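Beta-lactamase domain protein (Burkholderia ambifaria, PDB 5I0P) binds a pair of zinc ions and is probably a metal-dependent hydrolase of the metallo-beta-lactamase superfamily. Local coordinates at residues D49-W54 with P105-L110; W66-C71 with T80-I85; Y211-E216 with S230-L235. All coordinates share one frame; numbering follows the deposited sequence.

In the fold
Residues 49-54 enter the seven-stranded sheet on strand 50-60, and contact 1 returns to them after a long loop, when helix 105-108 arrives beside the metals. Contact 2 is nested inside that loop: strand 63-69, the sheet neighbour of 50-60, is met by helix 76-88 before the chain continues to strand 95-99. The two contacts touch, since Asp70 hydrogen-bonds the zinc ligand His107 and Leu53 packs on Trp82. Contact 3 follows in series, closing a short excursion through strands 217-222 and 227-231 and joining loops at strand ends of the second sheet. Contacts 1 and 3 share one zinc ion, so ligands carried by both halves of the metallo-beta-lactamase fold meet at the dinuclear centre.

Contact 1: residues D49-W54 with P105-L110; sequences DHINLW and PDHFGL. With ZN (zinc ion), chain F.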
loop_
_atom_site.group_PDB
_atom_site.type_symbol
_atom_site.label_atom_id
_atom_site.label_comp_id
_atom_site.label_asym_id
_atom_site.label_seq_id
_atom_site.Cartn_x
_atom_site.Cartn_y
_atom_site.Cartn_z
ATOM N N ASP A 49 7.500 4.847 10.159
ATOM C CA ASP A 49 7.542 6.216 10.674
ATOM C C ASP A 49 7.259 7.281 9.623
ATOM O O ASP A 49 7.386 8.473 9.924
ATOM C CB ASP A 49 8.894 6.519 11.334
ATOM C CG ASP A 49 10.072 6.453 10.362
ATOM O OD1 ASP A 49 9.872 6.549 9.116
ATOM O OD2 ASP A 49 11.228 6.398 10.874
ATOM N N HIS A 50 6.922 6.899 8.396
ATOM C CA HIS A 50 6.745 7.903 7.369
ATOM C C HIS A 50 5.880 7.342 6.252
ATOM O O HIS A 50 5.813 6.139 6.046
ATOM C CB HIS A 50 8.099 8.346 6.813
ATOM C CG HIS A 50 8.713 7.342 5.903
ATOM N ND1 HIS A 50 9.490 6.299 6.369
ATOM C CD2 HIS A 50 8.617 7.174 4.560
ATOM C CE1 HIS A 50 9.881 5.558 5.343
ATOM N NE2 HIS A 50 9.351 6.056 4.237
ATOM N N ILE A 51 5.290 8.234 5.478
ATOM C CA ILE A 51 4.720 7.867 4.186
ATOM C C ILE A 51 5.138 8.922 3.169
ATOM O O ILE A 51 5.161 10.120 3.475
ATOM C CB ILE A 51 3.180 7.705 4.242
ATOM C CG1 ILE A 51 2.629 7.325 2.858
ATOM C CG2 ILE A 51 2.486 8.942 4.831
ATOM C CD1 ILE A 51 1.176 6.912 2.855
ATOM N N ASN A 52 5.478 8.471 1.961
ATOM C CA ASN A 52 5.814 9.363 0.859
ATOM C C ASN A 52 4.560 9.679 0.075
ATOM O O ASN A 52 3.820 8.762 -0.296
ATOM C CB ASN A 52 6.850 8.743 -0.076
ATOM C CG ASN A 52 8.102 8.343 0.641
ATOM O OD1 ASN A 52 8.614 9.114 1.441
ATOM N ND2 ASN A 52 8.629 7.150 0.338
ATOM N N LEU A 53 4.313 10.971 -0.156
ATOM C CA LEU A 53 3.179 11.413 -0.966
ATOM C C LEU A 53 3.691 12.110 -2.219
ATOM O O LEU A 53 4.831 12.571 -2.276
ATOM C CB LEU A 53 2.223 12.342 -0.180
ATOM C CG LEU A 53 1.785 11.909 1.231
ATOM C CD1 LEU A 53 0.880 12.955 1.837
ATOM C CD2 LEU A 53 1.119 10.491 1.289
ATOM N N TRP A 54 2.847 12.175 -3.238
ATOM C CA TRP A 54 3.273 12.694 -4.526
ATOM C C TRP A 54 2.380 13.860 -4.934
ATOM O O TRP A 54 1.142 13.760 -4.884
ATOM C CB TRP A 54 3.286 11.564 -5.576
ATOM C CG TRP A 54 3.887 10.332 -4.996
ATOM C CD1 TRP A 54 3.208 9.217 -4.571
ATOM C CD2 TRP A 54 5.271 10.116 -4.649
ATOM N NE1 TRP A 54 4.082 8.307 -4.041
ATOM C CE2 TRP A 54 5.351 8.827 -4.054
ATOM C CE3 TRP A 54 6.447 10.870 -4.803
ATOM C CZ2 TRP A 54 6.563 8.271 -3.617
ATOM C CZ3 TRP A 54 7.656 10.322 -4.378
ATOM C CH2 TRP A 54 7.705 9.031 -3.784
ATOM N N PRO A 105 -4.919 3.431 6.130
ATOM C CA PRO A 105 -5.147 4.765 6.717
ATOM C C PRO A 105 -4.054 5.793 6.393
ATOM O O PRO A 105 -4.354 6.996 6.274
ATOM C CB PRO A 105 -5.197 4.471 8.220
ATOM C CG PRO A 105 -5.423 3.042 8.316
ATOM C CD PRO A 105 -4.808 2.386 7.151
ATOM N N ASP A 106 -2.791 5.363 6.285
ATOM C CA ASP A 106 -1.740 6.320 5.990
ATOM C C ASP A 106 -1.851 6.856 4.558
ATOM O O ASP A 106 -1.337 7.951 4.285
ATOM C CB ASP A 106 -0.340 5.723 6.299
ATOM C CG ASP A 106 -0.133 4.288 5.759
ATOM O OD1 ASP A 106 0.991 3.999 5.260
ATOM O OD2 ASP A 106 -1.061 3.452 5.825
ATOM N N HIS A 107 -2.569 6.161 3.660
ATOM C CA HIS A 107 -2.756 6.678 2.303
ATOM C C HIS A 107 -4.042 7.467 2.129
ATOM O O HIS A 107 -4.058 8.435 1.357
ATOM C CB HIS A 107 -2.709 5.537 1.296
ATOM C CG HIS A 107 -1.429 4.773 1.346
ATOM N ND1 HIS A 107 -0.453 4.889 0.375
ATOM C CD2 HIS A 107 -0.927 3.939 2.287
ATOM C CE1 HIS A 107 0.571 4.114 0.687
ATOM N NE2 HIS A 107 0.307 3.526 1.838
ATOM N N PHE A 108 -5.069 7.145 2.926
ATOM C CA PHE A 108 -6.448 7.523 2.684
ATOM C C PHE A 108 -7.022 8.425 3.758
ATOM O O PHE A 108 -8.035 9.074 3.498
ATOM C CB PHE A 108 -7.312 6.257 2.604
ATOM C CG PHE A 108 -8.705 6.463 2.111
ATOM C CD1 PHE A 108 -8.973 7.256 1.009
ATOM C CD2 PHE A 108 -9.769 5.793 2.724
ATOM C CE1 PHE A 108 -10.292 7.412 0.531
ATOM C CE2 PHE A 108 -11.073 5.904 2.239
ATOM C CZ PHE A 108 -11.330 6.734 1.138
ATOM N N GLY A 109 -6.382 8.510 4.927
ATOM C CA GLY A 109 -6.985 9.190 6.066
ATOM C C GLY A 109 -7.419 10.621 5.785
ATOM O O GLY A 109 -8.519 11.035 6.177
ATOM N N LEU A 110 -6.557 11.410 5.123
ATOM C CA LEU A 110 -6.834 12.831 4.914
ATOM C C LEU A 110 -7.486 13.114 3.566
ATOM O O LEU A 110 -7.480 14.268 3.108
ATOM C CB LEU A 110 -5.563 13.665 5.055
ATOM C CG LEU A 110 -5.210 13.901 6.499
ATOM C CD1 LEU A 110 -3.944 14.718 6.572
ATOM C CD2 LEU A 110 -6.354 14.606 7.147
HETATM ZN ZN ZN F . 1.526 2.260 3.312
#
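Ile51 sends its terminal methyl across to the start of helix 105-108, where it settles on the His107 imidazole. This is a CH-pi contact: CD1 of Ile51 stands 3.5 Å from the ring centroid and only 3° off the ring normal. CG1 of Ile51 lies anti to the backbone N (chi1 180°) and the next torsion is also extended, giving the branch its full reach from the strand. The same CD1 comes within 3.1 Å of Asp106 O, a tight approach for a methyl group. A beta-branched, purely apolar residue suits both the strand and a wall beside metal ligands, because it has no atom that could compete as a zinc ligand.

Metal bonds form the second group. His107 NE2 binds zinc at 2.3 Å, and Asp106 OD1 reaches the same ion over a longer 2.7 Å; Asp232 and His277 complete the site. At the other ring nitrogen, ND1 of His107 is hydrogen-bonded to Asp70. Zinc at one nitrogen, a carboxylate at the other and a methyl over the face together restrict the ring's rotation.

No hydrogen bond crosses the contact. Residues 49-54 instead use theirs on other partners: the backbone O of His50 is bonded to ND1 of His277, so the strand is a second-shell support for that ligand.

With His102 and His104 just before them, Asp106 and His107 complete the HxHxDH zinc-binding motif of the metallo-beta-lactamase superfamily.

Contact 2: residues W66-C71 with T80-I85; sequences WTIVDC and THWEQI
Trp82 reaches from helix 76-88 to Ile68 and Cys71, joining the first strand of a beta-alpha-beta unit (63-69, 76-88, 95-99) to the helix that follows it. The tight part lies around the indole. Its six-membered end abuts Ile68, which approaches from the opposite direction: CD1 of Ile68 is 3.9 Å from CH2 of Trp82, and CG2 is 4.0 Å from that same carbon. CG1 of Ile68 sits beside the backbone N (chi1 -69°), and this directs both branches to the indole. Leu53 of strand 50-60 and Leu40 of strand 37-43 also pack on Trp82, so a broad aromatic residue suits this buried seam between sheet and helix.

On the solvent side of the helix Thr80 and Gln84 are exposed and do not touch the strand, and their polar side chains suit that surface. A weak hydrogen bond, 3.4 Å from His81 ND1 to Gln84 OE1, runs along it.

Tryptophan also brings one polar group into the core, and the loop after the strand satisfies it. NE1 of Trp82 donates to Cys71 O at 2.9 Å along a nearly straight line (168°), with the oxygen in the indole plane but the nitrogen standing 36° above the plane of the carbonyl.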
loop_
_atom_site.group_PDB
_atom_site.type_symbol
_atom_site.label_atom_id
_atom_site.label_comp_id
_atom_site.label_asym_id
_atom_site.label_seq_id
_atom_site.Cartn_x
_atom_site.Cartn_y
_atom_site.Cartn_z
ATOM N N TRP A 66 -2.414 20.737 -9.362
ATOM C CA TRP A 66 -1.719 19.585 -8.831
ATOM C C TRP A 66 -2.697 18.442 -8.615
ATOM O O TRP A 66 -3.801 18.634 -8.096
ATOM C CB TRP A 66 -1.039 19.957 -7.506
ATOM C CG TRP A 66 -0.100 21.136 -7.693
ATOM C CD1 TRP A 66 -0.409 22.483 -7.576
ATOM C CD2 TRP A 66 1.278 21.078 -8.043
ATOM N NE1 TRP A 66 0.695 23.246 -7.849
ATOM C CE2 TRP A 66 1.749 22.412 -8.127
ATOM C CE3 TRP A 66 2.168 20.028 -8.302
ATOM C CZ2 TRP A 66 3.062 22.717 -8.460
ATOM C CZ3 TRP A 66 3.475 20.332 -8.616
ATOM C CH2 TRP A 66 3.911 21.676 -8.705
ATOM N N THR A 67 -2.279 17.245 -8.999
ATOM C CA THR A 67 -2.966 16.039 -8.582
ATOM C C THR A 67 -2.193 15.471 -7.408
ATOM O O THR A 67 -0.966 15.332 -7.480
ATOM C CB THR A 67 -3.058 15.014 -9.698
ATOM O OG1 THR A 67 -4.010 15.476 -10.655
ATOM C CG2 THR A 67 -3.552 13.674 -9.115
ATOM N N ILE A 68 -2.891 15.246 -6.307
ATOM C CA ILE A 68 -2.293 14.640 -5.130
ATOM C C ILE A 68 -2.397 13.135 -5.252
ATOM O O ILE A 68 -3.453 12.608 -5.621
ATOM C CB ILE A 68 -2.982 15.134 -3.848
ATOM C CG1 ILE A 68 -2.662 16.614 -3.609
ATOM C CG2 ILE A 68 -2.537 14.298 -2.681
ATOM C CD1 ILE A 68 -3.395 17.183 -2.416
ATOM N N VAL A 69 -1.318 12.433 -4.937
ATOM C CA VAL A 69 -1.390 10.986 -4.773
ATOM C C VAL A 69 -1.111 10.646 -3.318
ATOM O O VAL A 69 0.042 10.706 -2.863
ATOM C CB VAL A 69 -0.433 10.251 -5.715
ATOM C CG1 VAL A 69 -0.537 8.716 -5.506
ATOM C CG2 VAL A 69 -0.733 10.658 -7.174
ATOM N N ASP A 70 -2.172 10.234 -2.611
ATOM C CA ASP A 70 -2.149 9.769 -1.221
ATOM C C ASP A 70 -2.037 10.930 -0.235
ATOM O O ASP A 70 -1.532 11.999 -0.567
ATOM C CB ASP A 70 -1.035 8.720 -1.024
ATOM C CG ASP A 70 -1.374 7.370 -1.680
ATOM O OD1 ASP A 70 -2.532 7.196 -2.094
ATOM O OD2 ASP A 70 -0.500 6.474 -1.764
ATOM N N CYS A 71 -2.479 10.709 0.998
ATOM C CA CYS A 71 -2.995 11.780 1.836
ATOM C C CYS A 71 -2.347 11.938 3.206
ATOM O O CYS A 71 -2.382 13.040 3.765
ATOM C CB CYS A 71 -4.506 11.551 2.036
ATOM S SG CYS A 71 -5.380 11.292 0.502
ATOM N N THR A 80 -0.778 20.014 9.542
ATOM C CA THR A 80 0.034 21.218 9.614
ATOM C C THR A 80 1.008 21.279 8.446
ATOM O O THR A 80 1.223 22.355 7.865
ATOM C CB THR A 80 0.807 21.251 10.947
ATOM O OG1 THR A 80 -0.102 21.253 12.058
ATOM C CG2 THR A 80 1.694 22.525 11.038
ATOM N N HIS A 81 1.623 20.134 8.099
ATOM C CA HIS A 81 2.576 20.113 6.993
ATOM C C HIS A 81 1.878 20.301 5.640
ATOM O O HIS A 81 2.413 20.968 4.743
ATOM C CB HIS A 81 3.386 18.816 7.024
ATOM C CG HIS A 81 4.286 18.679 8.220
ATOM N ND1 HIS A 81 4.801 19.766 8.900
ATOM C CD2 HIS A 81 4.777 17.581 8.847
ATOM C CE1 HIS A 81 5.561 19.340 9.895
ATOM N NE2 HIS A 81 5.572 18.021 9.881
ATOM N N TRP A 82 0.679 19.743 5.473
ATOM C CA TRP A 82 -0.079 20.009 4.254
ATOM C C TRP A 82 -0.379 21.497 4.124
ATOM O O TRP A 82 -0.195 22.089 3.048
ATOM C CB TRP A 82 -1.383 19.214 4.248
ATOM C CG TRP A 82 -1.337 17.900 3.551
ATOM C CD1 TRP A 82 -1.705 16.694 4.070
ATOM C CD2 TRP A 82 -0.919 17.650 2.200
ATOM N NE1 TRP A 82 -1.540 15.706 3.128
ATOM C CE2 TRP A 82 -1.052 16.260 1.974
ATOM C CE3 TRP A 82 -0.423 18.462 1.165
ATOM C CZ2 TRP A 82 -0.748 15.663 0.740
ATOM C CZ3 TRP A 82 -0.106 17.869 -0.058
ATOM C CH2 TRP A 82 -0.269 16.477 -0.255
ATOM N N GLU A 83 -0.831 22.125 5.222
ATOM C CA GLU A 83 -1.111 23.561 5.173
ATOM C C GLU A 83 0.118 24.352 4.780
ATOM O O GLU A 83 0.011 25.325 4.029
ATOM C CB GLU A 83 -1.659 24.063 6.504
ATOM C CG GLU A 83 -3.143 23.741 6.685
ATOM C CD GLU A 83 -4.014 24.411 5.634
ATOM O OE1 GLU A 83 -4.966 23.780 5.178
ATOM O OE2 GLU A 83 -3.730 25.562 5.243
ATOM N N GLN A 84 1.295 23.928 5.242
ATOM C CA GLN A 84 2.532 24.584 4.844
ATOM C C GLN A 84 2.833 24.356 3.368
ATOM O O GLN A 84 3.312 25.266 2.679
ATOM C CB GLN A 84 3.689 24.088 5.705
ATOM C CG GLN A 84 3.754 24.717 7.085
ATOM C CD GLN A 84 4.678 23.966 8.040
ATOM O OE1 GLN A 84 5.280 22.934 7.691
ATOM N NE2 GLN A 84 4.780 24.478 9.266
ATOM N N ILE A 85 2.555 23.157 2.857
ATOM C CA ILE A 85 2.789 22.916 1.436
ATOM C C ILE A 85 1.807 23.711 0.587
ATOM O O ILE A 85 2.169 24.233 -0.477
ATOM C CB ILE A 85 2.729 21.415 1.125
ATOM C CG1 ILE A 85 4.082 20.754 1.450
ATOM C CG2 ILE A 85 2.240 21.177 -0.330
ATOM C CD1 ILE A 85 3.979 19.509 2.263
#

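Contact 3: residues Y211-E216 with S230-L235; sequences YGHSPE and SGDMVL. With ZN (zinc ion), chain E; ZN (zinc ion), chain F.
One carboxylate holds two metals: Asp232 bridges the zinc ions, and His213 meets it at one of them. OD2 of Asp232 is the shared atom, 2.1 Å from the zinc of chain E and 2.4 Å from the zinc of chain F. Its partner oxygen, OD1, also reaches the chain F ion, at 2.5 Å, so the group chelates one metal while linking it to the other. Aspartate suits the place because its two oxygens sit on a short stem.

His213 binds the chain E ion through NE2 at 2.3 Å, with CG anti to the backbone N (chi1 177°) extending the ring toward the metal. NE2 of His213 and OD2 of Asp232 come within 3.0 Å of each other, yet no hydrogen bond joins them; they are close because both are ligands of the same ion. The ring and carboxylate planes are turned 67° apart. ND1 of His213 is hydrogen-bonded to Asn241 O, which helps orient the imidazole with NE2 toward zinc.

Beside the metals the contact is van der Waals packing. Met233 lays SD 4.2 Å from CB of His213 and sets CE 3.9 Å from both N and O of Tyr211. Its unbranched, flexible thioether can bend at chi2 and chi3 to bring both SD and CE against 211-213.

His102 and His104 complete the chain E site; Asp106, His107 and His277 complete the other. With the carboxylate bridging them, the zinc ions lie 3.5 Å apart, a spacing consistent with joint activation of a water molecule for hydrolysis, as in related dinuclear enzymes.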
loop_
_atom_site.group_PDB
_atom_site.type_symbol
_atom_site.label_atom_id
_atom_site.label_comp_id
_atom_site.label_asym_id
_atom_site.label_seq_id
_atom_site.Cartn_x
_atom_site.Cartn_y
_atom_site.Cartn_z
ATOM N N TYR A 211 -2.820 -7.116 -5.894
ATOM C CA TYR A 211 -3.715 -7.829 -4.992
ATOM C C TYR A 211 -2.912 -8.463 -3.862
ATOM O O TYR A 211 -1.696 -8.618 -3.952
ATOM C CB TYR A 211 -4.533 -8.872 -5.770
ATOM C CG TYR A 211 -5.330 -8.241 -6.886
ATOM C CD1 TYR A 211 -6.581 -7.686 -6.639
ATOM C CD2 TYR A 211 -4.817 -8.154 -8.163
ATOM C CE1 TYR A 211 -7.309 -7.065 -7.652
ATOM C CE2 TYR A 211 -5.517 -7.541 -9.171
ATOM C CZ TYR A 211 -6.770 -6.999 -8.914
ATOM O OH TYR A 211 -7.470 -6.387 -9.930
ATOM N N GLY A 212 -3.598 -8.835 -2.786
ATOM C CA GLY A 212 -2.919 -9.504 -1.696
ATOM C C GLY A 212 -2.578 -8.615 -0.523
ATOM O O GLY A 212 -2.628 -9.058 0.628
ATOM N N HIS A 213 -2.206 -7.366 -0.794
ATOM C CA HIS A 213 -1.999 -6.366 0.249
ATOM C C HIS A 213 -3.304 -5.662 0.628
ATOM O O HIS A 213 -3.548 -5.382 1.803
ATOM C CB HIS A 213 -0.925 -5.372 -0.218
ATOM C CG HIS A 213 -0.677 -4.247 0.734
ATOM N ND1 HIS A 213 -0.106 -4.429 1.977
ATOM C CD2 HIS A 213 -0.868 -2.914 0.599
ATOM C CE1 HIS A 213 -0.008 -3.261 2.587
ATOM N NE2 HIS A 213 -0.452 -2.324 1.767
ATOM N N SER A 214 -4.169 -5.433 -0.349
ATOM C CA SER A 214 -5.408 -4.681 -0.182
ATOM C C SER A 214 -6.345 -5.090 -1.316
ATOM O O SER A 214 -5.917 -5.788 -2.252
ATOM C CB SER A 214 -5.147 -3.163 -0.205
ATOM O OG SER A 214 -4.575 -2.756 -1.438
ATOM N N PRO A 215 -7.634 -4.691 -1.255
ATOM C CA PRO A 215 -8.604 -5.211 -2.232
ATOM C C PRO A 215 -8.178 -5.076 -3.682
ATOM O O PRO A 215 -8.265 -6.049 -4.452
ATOM C CB PRO A 215 -9.854 -4.361 -1.951
ATOM C CG PRO A 215 -9.777 -4.029 -0.556
ATOM C CD PRO A 215 -8.315 -3.869 -0.237
ATOM N N GLU A 216 -7.710 -3.887 -4.068
ATOM C CA GLU A 216 -7.510 -3.543 -5.466
ATOM C C GLU A 216 -6.544 -2.369 -5.540
ATOM O O GLU A 216 -6.946 -1.233 -5.838
ATOM C CB GLU A 216 -8.852 -3.204 -6.135
ATOM C CG GLU A 216 -8.772 -3.095 -7.656
ATOM C CD GLU A 216 -10.073 -2.552 -8.321
ATOM O OE1 GLU A 216 -11.127 -2.379 -7.650
ATOM O OE2 GLU A 216 -10.040 -2.317 -9.542
ATOM N N SER A 230 4.588 3.196 -6.834
ATOM C CA SER A 230 4.390 1.788 -6.545
ATOM C C SER A 230 3.472 1.541 -5.362
ATOM O O SER A 230 3.103 0.385 -5.129
ATOM C CB SER A 230 5.734 1.086 -6.306
ATOM O OG SER A 230 6.360 1.519 -5.128
ATOM N N GLY A 231 3.047 2.588 -4.656
ATOM C CA GLY A 231 2.194 2.374 -3.493
ATOM C C GLY A 231 2.936 1.526 -2.478
ATOM O O GLY A 231 4.126 1.729 -2.212
ATOM N N ASP A 232 2.248 0.542 -1.923
ATOM C CA ASP A 232 2.885 -0.386 -1.009
ATOM C C ASP A 232 3.253 -1.701 -1.684
ATOM O O ASP A 232 3.698 -2.616 -0.992
ATOM C CB ASP A 232 1.985 -0.704 0.188
ATOM C CG ASP A 232 1.860 0.427 1.186
ATOM O OD1 ASP A 232 2.521 1.476 1.126
ATOM O OD2 ASP A 232 1.053 0.240 2.093
ATOM N N MET A 233 3.072 -1.835 -3.006
ATOM C CA MET A 233 3.298 -3.142 -3.623
ATOM C C MET A 233 4.788 -3.461 -3.737
ATOM O O MET A 233 5.192 -4.623 -3.563
ATOM C CB MET A 233 2.617 -3.220 -4.997
ATOM C CG MET A 233 1.127 -3.203 -4.887
ATOM S SD MET A 233 0.461 -4.696 -4.095
ATOM C CE MET A 233 0.887 -5.985 -5.276
ATOM N N VAL A 234 5.627 -2.461 -4.002
ATOM C CA VAL A 234 7.084 -2.669 -4.064
ATOM C C VAL A 234 7.735 -1.624 -3.171
ATOM O O VAL A 234 7.805 -0.439 -3.540
ATOM C CB VAL A 234 7.660 -2.572 -5.486
ATOM C CG1 VAL A 234 9.125 -3.020 -5.479
ATOM C CG2 VAL A 234 6.805 -3.359 -6.514
ATOM N N LEU A 235 8.208 -2.054 -2.003
ATOM C CA LEU A 235 8.898 -1.163 -1.117
ATOM C C LEU A 235 10.382 -1.542 -1.045
ATOM O O LEU A 235 10.716 -2.729 -1.029
ATOM C CB LEU A 235 8.281 -1.185 0.273
ATOM C CG LEU A 235 6.781 -0.922 0.281
ATOM C CD1 LEU A 235 6.175 -1.220 1.670
ATOM C CD2 LEU A 235 6.479 0.464 -0.154
HETATM ZN ZN ZN E . -0.786 -0.367 2.875
HETATM ZN ZN ZN F . 1.526 2.260 3.312
#